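Local coordinates for protein DR2417 (Deinococcus radiodurans, PDB 4XWW) that probably degrades and matures RNA as a metal-dependent 5'-3' exoribonuclease, with possible endonuclease activity, working as a homodimer, at residues Ile77-Leu82 with Leu100-Tyr106. Numbering follows the deposited sequence.
Sequences IKGWIL and LPRVPVY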
loop_
_atom_site.group_PDB
_atom_site.type_symbol
_atom_site.label_atom_id
_atom_site.label_comp_id
_atom_site.label_asym_id
_atom_site.label_seq_id
_atom_site.Cartn_x
_atom_site.Cartn_y
_atom_site.Cartn_z
ATOM N N ILE A 77 33.699 15.761 16.188
ATOM C CA ILE A 77 32.611 15.046 16.857
ATOM C C ILE A 77 32.978 14.741 18.310
ATOM O O ILE A 77 33.955 14.034 18.582
ATOM C CB ILE A 77 32.259 13.729 16.131
ATOM C CG1 ILE A 77 31.795 13.995 14.695
ATOM C CG2 ILE A 77 31.153 12.963 16.906
ATOM C CD1 ILE A 77 31.794 12.762 13.836
ATOM N N LYS A 78 32.212 15.307 19.238
ATOM C CA LYS A 78 32.527 15.176 20.654
ATOM C C LYS A 78 31.808 13.990 21.267
ATOM O O LYS A 78 32.224 13.465 22.299
ATOM C CB LYS A 78 32.164 16.454 21.410
ATOM C CG LYS A 78 33.026 17.631 21.037
ATOM C CD LYS A 78 34.495 17.315 21.297
ATOM C CE LYS A 78 35.384 18.228 20.487
ATOM N NZ LYS A 78 36.833 17.877 20.639
ATOM N N GLY A 79 30.724 13.565 20.629
ATOM C CA GLY A 79 29.962 12.456 21.165
ATOM C C GLY A 79 28.575 12.298 20.593
ATOM O O GLY A 79 28.152 13.048 19.710
ATOM N N TRP A 80 27.858 11.314 21.135
ATOM C CA TRP A 80 26.580 10.897 20.632
ATOM C C TRP A 80 25.558 10.810 21.756
ATOM O O TRP A 80 25.896 10.420 22.880
ATOM C CB TRP A 80 26.714 9.528 19.954
ATOM C CG TRP A 80 26.190 9.449 18.535
ATOM C CD1 TRP A 80 24.880 9.342 18.142
ATOM C CD2 TRP A 80 26.964 9.447 17.331
ATOM N NE1 TRP A 80 24.798 9.280 16.772
ATOM C CE2 TRP A 80 26.064 9.335 16.250
ATOM C CE3 TRP A 80 28.336 9.524 17.059
ATOM C CZ2 TRP A 80 26.485 9.305 14.919
ATOM C CZ3 TRP A 80 28.754 9.495 15.732
ATOM C CH2 TRP A 80 27.828 9.385 14.682
ATOM N N ILE A 81 24.321 11.170 21.428
ATOM C CA ILE A 81 23.150 10.958 22.266
ATOM C C ILE A 81 22.237 9.945 21.577
ATOM O O ILE A 81 21.925 10.113 20.398
ATOM C CB ILE A 81 22.367 12.264 22.478
ATOM C CG1 ILE A 81 23.208 13.283 23.256
ATOM C CG2 ILE A 81 21.034 12.018 23.184
ATOM C CD1 ILE A 81 22.590 14.642 23.243
ATOM N N LEU A 82 21.826 8.904 22.301
ATOM C CA LEU A 82 20.869 7.929 21.763
ATOM C C LEU A 82 19.567 8.004 22.562
ATOM O O LEU A 82 19.558 7.670 23.752
ATOM C CB LEU A 82 21.446 6.506 21.813
ATOM C CG LEU A 82 22.787 6.283 21.126
ATOM C CD1 LEU A 82 23.118 4.796 21.127
ATOM C CD2 LEU A 82 22.687 6.796 19.690
ATOM N N LEU A 100 33.692 6.020 11.586
ATOM C CA LEU A 100 34.059 7.208 12.363
ATOM C C LEU A 100 34.922 6.894 13.594
ATOM O O LEU A 100 34.996 5.752 14.037
ATOM C CB LEU A 100 32.779 7.947 12.786
ATOM C CG LEU A 100 31.970 8.597 11.650
ATOM C CD1 LEU A 100 30.613 9.069 12.161
ATOM C CD2 LEU A 100 32.730 9.756 11.006
ATOM N N PRO A 101 35.595 7.920 14.149
ATOM C CA PRO A 101 36.368 7.733 15.382
ATOM C C PRO A 101 35.521 7.224 16.547
ATOM O O PRO A 101 34.321 7.503 16.600
ATOM C CB PRO A 101 36.874 9.145 15.696
ATOM C CG PRO A 101 36.955 9.806 14.372
ATOM C CD PRO A 101 35.770 9.285 13.617
ATOM N N ARG A 102 36.129 6.481 17.463
ATOM C CA ARG A 102 35.423 6.087 18.678
ATOM C C ARG A 102 35.232 7.322 19.560
ATOM O O ARG A 102 36.193 7.981 19.936
ATOM C CB ARG A 102 36.183 4.998 19.421
ATOM C CG ARG A 102 36.300 3.695 18.643
ATOM C CD ARG A 102 34.939 3.204 18.173
ATOM N NE ARG A 102 35.004 1.850 17.639
ATOM C CZ ARG A 102 35.100 1.562 16.347
ATOM N NH1 ARG A 102 35.137 2.538 15.448
ATOM N NH2 ARG A 102 35.153 0.295 15.957
ATOM N N VAL A 103 33.975 7.632 19.856
ATOM C CA VAL A 103 33.602 8.790 20.665
ATOM C C VAL A 103 32.613 8.329 21.733
ATOM O O VAL A 103 32.008 7.259 21.606
ATOM C CB VAL A 103 32.965 9.922 19.794
ATOM C CG1 VAL A 103 33.945 10.394 18.725
ATOM C CG2 VAL A 103 31.630 9.455 19.154
ATOM N N PRO A 104 32.436 9.132 22.795
ATOM C CA PRO A 104 31.463 8.698 23.800
ATOM C C PRO A 104 30.020 8.668 23.268
ATOM O O PRO A 104 29.575 9.581 22.556
ATOM C CB PRO A 104 31.636 9.740 24.926
ATOM C CG PRO A 104 33.061 10.232 24.760
ATOM C CD PRO A 104 33.240 10.279 23.266
ATOM N N VAL A 105 29.317 7.582 23.593
ATOM C CA VAL A 105 27.944 7.355 23.154
ATOM C C VAL A 105 27.039 7.161 24.369
ATOM O O VAL A 105 27.176 6.182 25.097
ATOM C CB VAL A 105 27.859 6.122 22.236
ATOM C CG1 VAL A 105 26.442 5.887 21.746
ATOM C CG2 VAL A 105 28.831 6.260 21.057
ATOM N N TYR A 106 26.123 8.100 24.579
ATOM C CA TYR A 106 25.277 8.111 25.772
ATOM C C TYR A 106 23.862 7.609 25.527
ATOM O O TYR A 106 23.227 7.980 24.538
ATOM C CB TYR A 106 25.197 9.527 26.343
ATOM C CG TYR A 106 26.536 10.018 26.846
ATOM C CD1 TYR A 106 26.940 9.777 28.157
ATOM C CD2 TYR A 106 27.406 10.694 26.004
ATOM C CE1 TYR A 106 28.179 10.218 28.615
ATOM C CE2 TYR A 106 28.647 11.131 26.455
ATOM C CZ TYR A 106 29.028 10.886 27.759
ATOM O OH TYR A 106 30.261 11.331 28.209
#
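The indole of Trp-80 meets the second segment with the rim of its six-membered ring: CD1 of Leu-100 lies in the ring plane, 3.8 Å from CH2, and CG2 of Val-103 touches the same rim at CE3, 3.9 Å away. Leu-100 crosses the indole at about a right angle. Val-103 CG2 sits between its own backbone N and carbonyl carbon (chi1 -60° for CG1), which directs it at the indole and at Gly-79 CA, while CG1 rests 3.6 Å from Ile-77 O. Val-105 shares the sheet face of Trp-80 and reaches its CB with CG2 and Leu-82 CD1 with CG1, the latter at 3.6 Å. Tyr-106 projects from the other face, and its ring turns an edge to Trp-80 O, with CD2 3.5 Å from that oxygen.

The two strands run parallel, with Trp-80 paired to Val-105 and Ile-81 to Tyr-106. Trp-80 N donates to Pro-104 O, Tyr-106 N to Trp-80 O (2.9 Å), and Leu-82 N to Tyr-106 O.

Through helices 87-90 and 93-97, the connection forms a beta-alpha-beta crossover in the metallo-beta-lactamase fold. Phe-97 meets the Trp-80 indole edge-to-face, and Leu-93 packs on Leu-82. Strand 77-82 continues the sheet to strand 42-46, strand 104-107 to 128-131, and Phe-140 of strand 137-140 packs against Tyr-106.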